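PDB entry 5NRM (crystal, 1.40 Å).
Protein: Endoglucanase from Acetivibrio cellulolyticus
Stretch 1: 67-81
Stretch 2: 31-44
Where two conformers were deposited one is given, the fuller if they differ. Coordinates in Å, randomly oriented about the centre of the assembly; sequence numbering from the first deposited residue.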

# COMPACT_ATOMS: atom_id res chain seq x y z
N ASN A 67 -0.31 -5.25 -6.20
CA ASN A 67 -1.11 -5.98 -7.17
C ASN A 67 -1.68 -5.02 -8.20
O ASN A 67 -2.12 -3.92 -7.87
CB ASN A 67 -2.23 -6.72 -6.46
CG ASN A 67 -3.11 -7.50 -7.41
OD1 ASN A 67 -2.62 -8.34 -8.14
ND2 ASN A 67 -4.38 -7.22 -7.39
N LYS A 68 -1.63 -5.42 -9.47
CA LYS A 68 -2.34 -4.68 -10.51
C LYS A 68 -3.80 -5.04 -10.45
O LYS A 68 -4.19 -6.17 -10.81
CB LYS A 68 -1.76 -5.00 -11.89
CG LYS A 68 -2.50 -4.23 -12.99
CD LYS A 68 -1.98 -4.59 -14.39
CE LYS A 68 -2.87 -4.06 -15.47
NZ LYS A 68 -2.66 -4.93 -16.67
N GLU A 69 -4.63 -4.12 -10.01
CA GLU A 69 -6.07 -4.40 -9.90
C GLU A 69 -6.72 -4.38 -11.31
O GLU A 69 -7.59 -5.22 -11.67
CB GLU A 69 -6.78 -3.42 -8.97
CG GLU A 69 -8.29 -3.58 -8.95
CD GLU A 69 -8.93 -2.62 -7.97
OE1 GLU A 69 -8.30 -2.40 -6.96
OE2 GLU A 69 -10.04 -2.10 -8.27
N SER A 70 -6.30 -3.43 -12.11
CA SER A 70 -6.84 -3.24 -13.49
C SER A 70 -5.82 -2.38 -14.25
O SER A 70 -4.89 -1.86 -13.67
CB SER A 70 -8.23 -2.58 -13.50
OG SER A 70 -8.23 -1.36 -12.82
N ASP A 71 -6.04 -2.19 -15.54
CA ASP A 71 -5.08 -1.45 -16.36
C ASP A 71 -5.06 -0.06 -15.79
O ASP A 71 -6.12 0.60 -15.66
CB ASP A 71 -5.54 -1.39 -17.82
CG ASP A 71 -5.41 -2.73 -18.55
OD1 ASP A 71 -4.62 -3.58 -18.09
OD2 ASP A 71 -6.06 -2.87 -19.65
N GLY A 72 -3.86 0.41 -15.44
CA GLY A 72 -3.68 1.75 -14.92
C GLY A 72 -3.85 1.90 -13.38
O GLY A 72 -3.86 3.04 -12.93
N LYS A 73 -4.08 0.80 -12.66
CA LYS A 73 -4.45 0.88 -11.23
C LYS A 73 -3.75 -0.22 -10.42
O LYS A 73 -4.04 -1.43 -10.62
CB LYS A 73 -5.96 0.79 -11.04
CG LYS A 73 -6.37 1.03 -9.57
CD LYS A 73 -7.87 0.82 -9.39
CE LYS A 73 -8.28 1.11 -7.95
NZ LYS A 73 -9.73 0.82 -7.75
N LEU A 74 -2.87 0.20 -9.52
CA LEU A 74 -2.14 -0.64 -8.60
C LEU A 74 -2.63 -0.41 -7.17
O LEU A 74 -2.95 0.72 -6.80
CB LEU A 74 -0.64 -0.37 -8.66
CG LEU A 74 0.02 -0.33 -10.04
CD1 LEU A 74 1.47 0.05 -9.96
CD2 LEU A 74 -0.19 -1.67 -10.79
N LYS A 75 -2.59 -1.50 -6.39
CA LYS A 75 -2.87 -1.44 -4.94
C LYS A 75 -1.59 -1.84 -4.23
O LYS A 75 -0.95 -2.85 -4.64
CB LYS A 75 -4.02 -2.40 -4.60
CG LYS A 75 -5.25 -2.27 -5.47
CD LYS A 75 -5.95 -0.93 -5.37
CE LYS A 75 -6.40 -0.63 -3.96
NZ LYS A 75 -7.51 0.36 -3.82
N VAL A 76 -1.22 -1.10 -3.19
CA VAL A 76 0.01 -1.28 -2.49
C VAL A 76 -0.32 -1.54 -1.03
O VAL A 76 -1.20 -0.84 -0.48
CB VAL A 76 0.94 -0.11 -2.62
CG1 VAL A 76 2.29 -0.40 -1.96
CG2 VAL A 76 1.21 0.16 -4.13
N LEU A 77 0.33 -2.49 -0.35
CA LEU A 77 0.02 -2.81 1.02
C LEU A 77 1.32 -3.16 1.75
O LEU A 77 2.13 -3.98 1.25
CB LEU A 77 -0.90 -4.05 1.06
CG LEU A 77 -1.28 -4.54 2.47
CD1 LEU A 77 -2.14 -3.55 3.18
CD2 LEU A 77 -2.11 -5.80 2.30
N PHE A 78 1.48 -2.68 2.98
CA PHE A 78 2.57 -3.05 3.86
C PHE A 78 2.02 -3.24 5.29
O PHE A 78 1.19 -2.44 5.76
CB PHE A 78 3.69 -1.98 3.91
CG PHE A 78 4.70 -2.18 4.99
CD1 PHE A 78 5.76 -3.14 4.89
CD2 PHE A 78 4.58 -1.49 6.17
CE1 PHE A 78 6.63 -3.33 5.92
CE2 PHE A 78 5.49 -1.66 7.23
CZ PHE A 78 6.50 -2.62 7.13
N LEU A 79 2.52 -4.26 6.01
CA LEU A 79 2.32 -4.36 7.43
C LEU A 79 3.50 -5.03 8.06
O LEU A 79 4.00 -6.05 7.52
CB LEU A 79 1.06 -5.25 7.65
CG LEU A 79 0.69 -5.53 9.13
CD1 LEU A 79 0.27 -4.26 9.88
CD2 LEU A 79 -0.36 -6.61 9.25
N ASP A 80 3.92 -4.55 9.21
CA ASP A 80 4.86 -5.29 10.06
C ASP A 80 4.17 -6.45 10.67
O ASP A 80 3.51 -6.28 11.68
CB ASP A 80 5.47 -4.39 11.15
CG ASP A 80 6.30 -5.15 12.16
OD1 ASP A 80 6.63 -6.33 11.83
OD2 ASP A 80 6.51 -4.61 13.26
N TYR A 81 4.25 -7.63 10.05
CA TYR A 81 3.47 -8.79 10.53
C TYR A 81 3.89 -9.13 11.96
O TYR A 81 3.08 -9.76 12.65
CB TYR A 81 3.71 -10.02 9.66
CG TYR A 81 2.76 -10.14 8.49
CD1 TYR A 81 2.44 -9.04 7.69
CD2 TYR A 81 2.15 -11.32 8.20
CE1 TYR A 81 1.60 -9.17 6.60
CE2 TYR A 81 1.33 -11.46 7.08
CZ TYR A 81 1.04 -10.38 6.30
OH TYR A 81 0.22 -10.42 5.19
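Stretch 2 31-44: GISTADFTVTYDAT

The most distinctive feature of this contact is a glycine lying flat on a tyrosine ring. Gly-72 CA sits 3.5 Å from the centroid of the Tyr-41 ring, over its face, and the same phenol takes a hydrogen bond from the turn, Gly-72 N to Tyr-41 OH at 3.1 Å. Gly-72 belongs to a type II turn, Ser-70 to Lys-73, with phi/psi of 88/3; a CB there would jam against the preceding carbonyl and come within 3.2 Å of Tyr-41 O. Tyr-41, chi1 p with chi2 near 90°, also brings CE2 to 3.8 Å from Leu-74 CD2.

From this anchor stretch 2 runs as an extended strand, 34-41, antiparallel to strand 73-79: their directions differ by 173° and their axes approach to 4.6 Å. The register pairs Lys-73 with Thr-40 and Leu-79 with Thr-34. Hydrogen-bonded pairs alternate with non-hydrogen-bonded ones: Leu-74 N to Val-39 O is 2.8 Å, Val-76 N to Phe-37 O 2.9 Å, and Phe-78 N to Ala-35 O 2.9 Å, each answered by a return bond. Single bonds extend the ladder at its ends, Tyr-41 N to Gly-72 O at 3.0 Å and Asp-80 N to Ser-33 O at 2.9 Å.

The same alternation sorts the side chains. Leu-74, Val-76 and Phe-78 share a buried face with Val-39, Phe-37 and Ala-35. Phe-37, chi1 p, lays its ring over Val-76, whose CB is 4.1 Å from the ring centroid, while small Ala-35 meets large Phe-78, CB to CB 4.1 Å. The other face is more mixed: Lys-75 curls through three m rotamers so that its NZ donates to Thr-38 OG1 at 2.9 Å, and Leu-79 CD1 packs 3.9 Å from Thr-34 CG2. Beyond the strands, one water joins Ser-33 OG and Asp-80 OD2, 2.6 Å from each.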

# COMPACT_ATOMS: atom_id res chain seq x y z
N GLY A 31 8.20 5.41 13.46
CA GLY A 31 8.23 4.52 12.34
C GLY A 31 6.93 4.41 11.51
O GLY A 31 5.96 5.16 11.72
N ILE A 32 6.93 3.46 10.58
CA ILE A 32 5.76 3.11 9.82
C ILE A 32 5.54 1.62 9.94
O ILE A 32 6.39 0.83 9.49
CB ILE A 32 5.90 3.50 8.33
CG1 ILE A 32 6.02 5.02 8.16
CG2 ILE A 32 4.79 2.89 7.48
CD1 ILE A 32 4.84 5.85 8.58
N SER A 33 4.42 1.22 10.53
CA SER A 33 4.02 -0.18 10.69
C SER A 33 2.98 -0.65 9.71
O SER A 33 2.82 -1.85 9.56
CB SER A 33 3.52 -0.48 12.09
OG SER A 33 4.53 -0.27 13.07
N THR A 34 2.25 0.26 9.09
CA THR A 34 1.21 -0.14 8.11
C THR A 34 1.16 0.86 6.97
O THR A 34 1.40 2.08 7.20
CB THR A 34 -0.24 -0.21 8.75
OG1 THR A 34 -0.94 1.04 8.61
CG2 THR A 34 -0.25 -0.45 10.19
N ALA A 35 0.79 0.42 5.79
CA ALA A 35 0.54 1.34 4.67
C ALA A 35 -0.42 0.75 3.72
O ALA A 35 -0.33 -0.48 3.45
CB ALA A 35 1.82 1.70 3.95
N ASP A 36 -1.30 1.57 3.11
CA ASP A 36 -2.06 1.17 1.96
C ASP A 36 -2.34 2.34 1.10
O ASP A 36 -2.75 3.38 1.58
CB ASP A 36 -3.37 0.40 2.31
CG ASP A 36 -4.44 1.28 2.95
OD1 ASP A 36 -4.24 1.55 4.12
OD2 ASP A 36 -5.39 1.69 2.25
N PHE A 37 -2.22 2.15 -0.19
CA PHE A 37 -2.55 3.24 -1.14
C PHE A 37 -2.67 2.67 -2.53
O PHE A 37 -2.26 1.53 -2.78
CB PHE A 37 -1.58 4.43 -1.07
CG PHE A 37 -0.14 4.09 -1.32
CD1 PHE A 37 0.41 3.99 -2.57
CD2 PHE A 37 0.71 3.81 -0.23
CE1 PHE A 37 1.75 3.71 -2.75
CE2 PHE A 37 2.04 3.56 -0.38
CZ PHE A 37 2.57 3.48 -1.66
N THR A 38 -3.31 3.49 -3.37
CA THR A 38 -3.52 3.15 -4.77
C THR A 38 -2.57 4.01 -5.58
O THR A 38 -2.42 5.19 -5.32
CB THR A 38 -4.94 3.47 -5.19
OG1 THR A 38 -5.86 2.68 -4.46
CG2 THR A 38 -5.22 3.20 -6.68
N VAL A 39 -1.95 3.40 -6.61
CA VAL A 39 -1.15 4.10 -7.64
C VAL A 39 -1.82 3.95 -8.99
O VAL A 39 -2.09 2.84 -9.40
CB VAL A 39 0.30 3.59 -7.72
CG1 VAL A 39 1.06 4.37 -8.79
CG2 VAL A 39 0.99 3.66 -6.38
N THR A 40 -2.12 5.05 -9.62
CA THR A 40 -2.61 5.11 -10.99
C THR A 40 -1.45 5.46 -11.90
O THR A 40 -0.53 6.17 -11.52
CB THR A 40 -3.84 5.98 -11.19
OG1 THR A 40 -3.54 7.28 -10.75
CG2 THR A 40 -4.98 5.41 -10.39
N TYR A 41 -1.53 4.97 -13.14
CA TYR A 41 -0.50 5.27 -14.16
C TYR A 41 -1.17 5.39 -15.49
O TYR A 41 -2.22 4.75 -15.77
CB TYR A 41 0.64 4.27 -14.09
CG TYR A 41 0.22 2.87 -14.41
CD1 TYR A 41 0.23 2.38 -15.75
CD2 TYR A 41 -0.21 1.99 -13.42
CE1 TYR A 41 -0.22 1.11 -16.05
CE2 TYR A 41 -0.65 0.74 -13.72
CZ TYR A 41 -0.65 0.26 -15.03
OH TYR A 41 -1.13 -1.02 -15.36
N ASP A 42 -0.49 6.08 -16.39
CA ASP A 42 -1.07 6.28 -17.74
C ASP A 42 -0.84 5.02 -18.58
O ASP A 42 0.27 4.78 -19.15
CB ASP A 42 -0.43 7.49 -18.41
CG ASP A 42 -0.96 7.78 -19.78
OD1 ASP A 42 -1.73 6.95 -20.31
OD2 ASP A 42 -0.61 8.87 -20.31
N ALA A 43 -1.87 4.18 -18.62
CA ALA A 43 -1.71 2.87 -19.28
C ALA A 43 -1.71 3.05 -20.78
O ALA A 43 -1.37 2.09 -21.47
CB ALA A 43 -2.81 1.90 -18.87
N THR A 44 -1.98 4.25 -21.34
CA THR A 44 -1.85 4.41 -22.78
C THR A 44 -0.39 4.50 -23.19
O THR A 44 -0.09 4.31 -24.38
CB THR A 44 -2.58 5.66 -23.29
OG1 THR A 44 -1.86 6.86 -22.95
CG2 THR A 44 -3.98 5.67 -22.85
O HOH W 1 5.16 -2.55 14.21
O HOH W 2 -5.18 4.94 -14.73